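Local coordinates for protein putative metal-dependent phosphoesterase (Bifidobacterium adolescentis, PDB 3O0F) that hydrolyses phosphoesters with a trinuclear metal site of two iron ions and one zinc ion, and binds adenosine monophosphate beside it, at residues A[17-22]-A[258-263]; A[45-50]-A[70-75]. All coordinates share one frame; numbering follows the deposited sequence.

Contact 1 and contact 2 lie side by side, their centres about 8 Å apart, at the C-terminal ends of strands 15-19 and 44-47 and along the first half of strand 70-80, the first three strands of the seven-stranded mixed sheet. Along the chain, 17-22 comes first, 45-50 and 70-75 follow in one beta-alpha-beta unit, and 258-263 arrives last. Contact 1 joins the end of outermost strand 15-19 to the loop that leaves the other outermost strand, 255-258, while contact 2 pairs two inner neighbours. The two contacts meet through Cys19 O and Ala48 N, and through Thr21 N and Asp49 OD1. Together they supply ligands to all three metals, and both bind the zinc ion and one iron.

Contact 1: A[17-22]-A[258-263]; sequences IHCHTV and GGSDWH. With FE (Fe (III) ion), chain E; ZN (zinc ion), chain C; EDO (1,2-ethanediol), chain G.
Ile17 lays CG1 alongside the carbonyl O of Gly258. Next, His18 packs CB on Gly259, where a side chain would collide with it. With CG anti to the backbone N (chi1 -162°), its ring runs alongside the Asp261 side chain, whose CG lies over one ring face toward the rim, and His18 NE2 and Asp261 OD1 bind the same iron, at 2.2 Å and 2.3 Å. Glu231 holds His18 ND1. His18 O takes two weak bonds, from the N atoms of Asp261 and Trp262. A single backbone bridge joins Cys19, at the end of strand 15-19, to Trp262 in the loop after strand 255-258, in the barrel-like fold of PHP phosphoesterases, whose metal site lies at these strand ends. Cys19 CB meets Trp262 CE3 at 4.1 Å. An alanine in place of Trp262 would probably open a gap beside Cys19 and Leu33 of helix 30-39. His20 N donates to Trp262 O at 2.8 Å, nearly straight (166°). The His20 ring forms an offset stack with that of His263, centroids 4.2 Å apart and planes at 18°. His20 NE2 binds the iron at 2.3 Å, whereas His263 NE2 binds zinc; His263 ND1 is fixed by donating to Asp261 O at 2.7 Å.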
loop_
_atom_site.group_PDB
_atom_site.type_symbol
_atom_site.label_atom_id
_atom_site.label_comp_id
_atom_site.label_asym_id
_atom_site.label_seq_id
_atom_site.Cartn_x
_atom_site.Cartn_y
_atom_site.Cartn_z
ATOM N N ILE A 17 -9.991 0.279 3.320
ATOM C CA ILE A 17 -9.141 -0.925 3.239
ATOM C C ILE A 17 -7.705 -0.660 2.771
ATOM O O ILE A 17 -6.991 -1.574 2.386
ATOM C CB ILE A 17 -9.810 -2.075 2.429
ATOM C CG1 ILE A 17 -9.853 -1.779 0.942
ATOM C CG2 ILE A 17 -11.193 -2.372 2.974
ATOM C CD1 ILE A 17 -10.447 -2.907 0.155
ATOM N N HIS A 18 -7.297 0.607 2.797
ATOM C CA HIS A 18 -5.975 1.011 2.327
ATOM C C HIS A 18 -5.293 1.956 3.340
ATOM O O HIS A 18 -5.320 3.175 3.162
ATOM C CB HIS A 18 -6.148 1.705 0.993
ATOM C CG HIS A 18 -4.898 1.807 0.189
ATOM N ND1 HIS A 18 -4.914 2.015 -1.183
ATOM C CD2 HIS A 18 -3.592 1.774 0.559
ATOM C CE1 HIS A 18 -3.665 2.067 -1.618
ATOM N NE2 HIS A 18 -2.850 1.926 -0.582
ATOM N N CYS A 19 -4.700 1.392 4.388
ATOM C CA CYS A 19 -4.141 2.180 5.506
ATOM C C CYS A 19 -2.754 1.636 5.863
ATOM O O CYS A 19 -2.573 0.416 5.948
ATOM C CB CYS A 19 -5.043 2.128 6.731
ATOM S SG CYS A 19 -6.757 2.564 6.412
ATOM N N HIS A 20 -1.784 2.551 6.011
ATOM C CA HIS A 20 -0.396 2.243 6.342
ATOM C C HIS A 20 -0.040 2.658 7.778
ATOM O O HIS A 20 -0.600 3.620 8.301
ATOM C CB HIS A 20 0.519 2.965 5.357
ATOM C CG HIS A 20 0.340 2.517 3.948
ATOM N ND1 HIS A 20 1.141 1.581 3.362
ATOM C CD2 HIS A 20 -0.574 2.867 3.010
ATOM C CE1 HIS A 20 0.734 1.359 2.127
ATOM N NE2 HIS A 20 -0.312 2.115 1.894
ATOM N N THR A 21 0.934 1.958 8.372
ATOM C CA THR A 21 1.333 2.150 9.740
ATOM C C THR A 21 2.840 2.271 9.821
ATOM O O THR A 21 3.530 2.207 8.816
ATOM C CB THR A 21 0.863 0.950 10.640
ATOM O OG1 THR A 21 1.707 -0.198 10.431
ATOM C CG2 THR A 21 -0.654 0.624 10.379
ATOM N N VAL A 22 3.342 2.388 11.026
ATOM C CA VAL A 22 4.787 2.316 11.292
ATOM C C VAL A 22 5.501 1.045 10.816
ATOM O O VAL A 22 6.709 1.068 10.656
ATOM C CB VAL A 22 5.095 2.474 12.850
ATOM C CG1 VAL A 22 4.805 3.908 13.316
ATOM C CG2 VAL A 22 4.356 1.444 13.678
ATOM N N GLY A 258 -12.300 1.114 -2.544
ATOM C CA GLY A 258 -11.885 2.452 -2.224
ATOM C C GLY A 258 -11.105 2.411 -0.906
ATOM O O GLY A 258 -11.269 1.509 -0.071
ATOM N N GLY A 259 -10.248 3.397 -0.716
ATOM C CA GLY A 259 -9.503 3.525 0.510
ATOM C C GLY A 259 -8.803 4.869 0.542
ATOM O O GLY A 259 -8.722 5.542 -0.472
ATOM N N SER A 260 -8.292 5.247 1.709
ATOM C CA SER A 260 -7.720 6.576 1.913
ATOM C C SER A 260 -6.256 6.664 1.538
ATOM O O SER A 260 -5.798 7.739 1.192
ATOM C CB SER A 260 -7.850 6.993 3.356
ATOM O OG SER A 260 -7.165 6.081 4.204
ATOM N N ASP A 261 -5.527 5.546 1.587
ATOM C CA ASP A 261 -4.077 5.574 1.560
ATOM C C ASP A 261 -3.547 6.420 2.732
ATOM O O ASP A 261 -2.576 7.132 2.596
ATOM C CB ASP A 261 -3.574 6.161 0.247
ATOM C CG ASP A 261 -2.493 5.348 -0.360
ATOM O OD1 ASP A 261 -1.787 4.665 0.406
ATOM O OD2 ASP A 261 -2.387 5.360 -1.591
ATOM N N TRP A 262 -4.211 6.322 3.882
ATOM C CA TRP A 262 -3.760 6.982 5.067
ATOM C C TRP A 262 -2.375 6.521 5.463
ATOM O O TRP A 262 -2.069 5.318 5.470
ATOM C CB TRP A 262 -4.737 6.669 6.185
ATOM C CG TRP A 262 -4.522 7.266 7.524
ATOM C CD1 TRP A 262 -4.855 8.512 7.919
ATOM C CD2 TRP A 262 -4.085 6.568 8.697
ATOM N NE1 TRP A 262 -4.614 8.662 9.270
ATOM C CE2 TRP A 262 -4.194 7.459 9.775
ATOM C CE3 TRP A 262 -3.626 5.259 8.938
ATOM C CZ2 TRP A 262 -3.805 7.114 11.051
ATOM C CZ3 TRP A 262 -3.269 4.902 10.224
ATOM C CH2 TRP A 262 -3.360 5.837 11.268
ATOM N N HIS A 263 -1.555 7.500 5.811
ATOM C CA HIS A 263 -0.241 7.269 6.371
ATOM C C HIS A 263 -0.091 8.110 7.639
ATOM O O HIS A 263 1.022 8.481 8.022
ATOM C CB HIS A 263 0.830 7.701 5.362
ATOM C CG HIS A 263 0.968 6.816 4.161
ATOM N ND1 HIS A 263 -0.010 6.659 3.206
ATOM C CD2 HIS A 263 2.022 6.086 3.732
ATOM C CE1 HIS A 263 0.424 5.859 2.253
ATOM N NE2 HIS A 263 1.656 5.500 2.550
HETATM FE FE FE E . -0.811 2.713 -0.267
HETATM ZN ZN ZN C . 2.877 4.013 1.754
HETATM C C1 EDO G . -7.222 10.779 10.489
HETATM O O1 EDO G . -6.746 11.057 9.129
HETATM C C2 EDO G . -6.292 11.272 11.597
HETATM O O2 EDO G . -5.122 10.425 11.766
HETATM O O HOH W 1 -0.969 3.390 -2.230
#

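Contact 2: A[45-50]-A[70-75]; sequences VAIADH and LLLGTE. With ZN (zinc ion), chain C; FE (Fe (III) ion), chain D; FE (Fe (III) ion), chain E.
Val45 and Leu70 open a parallel pairing that runs on through Ala46 with Leu71 and Ile47 with Leu72; the axes of 45-47 and 70-75 approach to 4.6 Å at 24°. Leu71 is gripped through both backbone polar atoms: its N donates to Val45 O at 2.8 Å, and its O accepts from Ile47 N. Farther along, the backbones meet again where Glu75 N donates to Asp49 O at 2.9 Å and His50 bridges to Glu75. Gly73 lies where a CB would clash with Ile47 O.

On one face of the sheet, Val45 CG1 meets Leu70 CD1 at 3.8 Å and Ile47 CG2 touches Leu72 CD2, branch against branch. On the other, Ala46 CB rests against Leu71 CB at 3.7 Å. Thr74 CG2 abuts Asp49 O, the same oxygen that accepts from Glu75 N. At the metal end His50 and Glu75 run alongside each other, ring and carboxylate planes only 15° apart. Glu75 is fully extended, with CG anti to the backbone N (chi1 180°), which carries its carboxylate out to bridge two irons: OE1 binds the one shared with His18, His20 and Asp261, and OE2 binds, at 2.1 Å, the second iron, which His86 and His203 also bind. Water 1 bridges the same two irons. His50 NE2 binds zinc at 2.1 Å, joined there by Asp25 and His263, while water 2 in the ring plane accepts from His50 ND1 at 2.6 Å and donates to Glu75 O, fixing the ring's rotation.

The pair forms the two strands of a right-handed beta-alpha-beta crossover through helix 56-66, which packs on Leu70 and Leu72; helix 30-39 covers Val45, and strand 83-90 lines Ala46, Leu71 and Glu75.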
loop_
_atom_site.group_PDB
_atom_site.type_symbol
_atom_site.label_atom_id
_atom_site.label_comp_id
_atom_site.label_asym_id
_atom_site.label_seq_id
_atom_site.Cartn_x
_atom_site.Cartn_y
_atom_site.Cartn_z
ATOM N N VAL A 45 -11.816 -1.644 8.877
ATOM C CA VAL A 45 -10.579 -1.101 8.353
ATOM C C VAL A 45 -9.723 -2.251 7.855
ATOM O O VAL A 45 -9.962 -3.385 8.206
ATOM C CB VAL A 45 -9.921 -0.265 9.518
ATOM C CG1 VAL A 45 -9.245 -1.159 10.566
ATOM C CG2 VAL A 45 -9.026 0.838 9.003
ATOM N N ALA A 46 -8.722 -1.951 7.041
ATOM C CA ALA A 46 -7.683 -2.875 6.747
ATOM C C ALA A 46 -6.338 -2.272 7.013
ATOM O O ALA A 46 -6.076 -1.089 6.712
ATOM C CB ALA A 46 -7.745 -3.320 5.252
ATOM N N ILE A 47 -5.445 -3.109 7.472
ATOM C CA ILE A 47 -4.034 -2.779 7.444
ATOM C C ILE A 47 -3.455 -3.249 6.067
ATOM O O ILE A 47 -3.816 -4.302 5.573
ATOM C CB ILE A 47 -3.328 -3.386 8.612
ATOM C CG1 ILE A 47 -1.879 -2.861 8.686
ATOM C CG2 ILE A 47 -3.466 -4.937 8.599
ATOM C CD1 ILE A 47 -1.169 -3.110 10.122
ATOM N N ALA A 48 -2.607 -2.438 5.454
ATOM C CA ALA A 48 -2.095 -2.736 4.091
ATOM C C ALA A 48 -0.688 -2.226 3.932
ATOM O O ALA A 48 -0.360 -1.587 2.931
ATOM C CB ALA A 48 -3.004 -2.107 3.013
ATOM N N ASP A 49 0.162 -2.477 4.921
ATOM C CA ASP A 49 1.539 -2.025 4.801
ATOM C C ASP A 49 2.304 -2.611 3.595
ATOM O O ASP A 49 1.982 -3.694 3.108
ATOM C CB ASP A 49 2.312 -2.322 6.092
ATOM C CG ASP A 49 1.884 -1.417 7.238
ATOM O OD1 ASP A 49 1.985 -0.178 7.054
ATOM O OD2 ASP A 49 1.454 -1.947 8.287
ATOM N N HIS A 50 3.328 -1.882 3.152
ATOM C CA HIS A 50 4.145 -2.247 1.987
ATOM C C HIS A 50 4.948 -3.521 2.260
ATOM O O HIS A 50 5.671 -3.581 3.242
ATOM C CB HIS A 50 5.131 -1.124 1.680
ATOM C CG HIS A 50 4.478 0.142 1.268
ATOM N ND1 HIS A 50 4.037 0.353 -0.020
ATOM C CD2 HIS A 50 4.181 1.267 1.964
ATOM C CE1 HIS A 50 3.480 1.546 -0.095
ATOM N NE2 HIS A 50 3.579 2.126 1.084
ATOM N N LEU A 70 -11.769 -6.129 11.014
ATOM C CA LEU A 70 -10.480 -5.877 10.378
ATOM C C LEU A 70 -10.250 -6.774 9.171
ATOM O O LEU A 70 -10.476 -7.976 9.248
ATOM C CB LEU A 70 -9.411 -6.175 11.396
ATOM C CG LEU A 70 -7.967 -6.075 10.952
ATOM C CD1 LEU A 70 -7.660 -4.595 10.759
ATOM C CD2 LEU A 70 -7.071 -6.684 11.994
ATOM N N LEU A 71 -9.746 -6.212 8.071
ATOM C CA LEU A 71 -9.219 -7.005 6.958
ATOM C C LEU A 71 -7.696 -6.997 7.026
ATOM O O LEU A 71 -7.065 -5.954 7.309
ATOM C CB LEU A 71 -9.758 -6.410 5.626
ATOM C CG LEU A 71 -10.218 -7.128 4.381
ATOM C CD1 LEU A 71 -11.296 -8.149 4.701
ATOM C CD2 LEU A 71 -10.708 -6.068 3.334
ATOM N N LEU A 72 -7.087 -8.162 6.840
ATOM C CA LEU A 72 -5.649 -8.288 6.869
ATOM C C LEU A 72 -5.100 -8.177 5.446
ATOM O O LEU A 72 -5.486 -8.940 4.566
ATOM C CB LEU A 72 -5.188 -9.588 7.541
ATOM C CG LEU A 72 -5.461 -9.630 9.074
ATOM C CD1 LEU A 72 -5.224 -10.999 9.698
ATOM C CD2 LEU A 72 -4.688 -8.516 9.829
ATOM N N GLY A 73 -4.220 -7.198 5.222
ATOM C CA GLY A 73 -3.761 -6.916 3.881
ATOM C C GLY A 73 -2.322 -6.458 3.780
ATOM O O GLY A 73 -1.625 -6.259 4.771
ATOM N N THR A 74 -1.870 -6.314 2.550
ATOM C CA THR A 74 -0.479 -5.918 2.267
ATOM C C THR A 74 -0.498 -5.163 0.948
ATOM O O THR A 74 -1.224 -5.551 0.034
ATOM C CB THR A 74 0.425 -7.131 2.094
ATOM O OG1 THR A 74 0.523 -7.857 3.312
ATOM C CG2 THR A 74 1.844 -6.699 1.631
ATOM N N GLU A 75 0.285 -4.100 0.810
ATOM C CA GLU A 75 0.419 -3.441 -0.489
ATOM C C GLU A 75 1.746 -3.912 -1.089
ATOM O O GLU A 75 2.824 -3.692 -0.543
ATOM C CB GLU A 75 0.371 -1.907 -0.372
ATOM C CG GLU A 75 0.514 -1.278 -1.716
ATOM C CD GLU A 75 0.193 0.216 -1.760
ATOM O OE1 GLU A 75 0.077 0.803 -0.722
ATOM O OE2 GLU A 75 -0.035 0.759 -2.864
HETATM ZN ZN ZN C . 2.877 4.013 1.754
HETATM FE FE FE D . 0.469 2.758 -3.480
HETATM FE FE FE E . -0.811 2.713 -0.267
HETATM O O HOH W 2 4.129 -1.388 -1.950
HETATM O O HOH W 1 -0.969 3.390 -2.230
#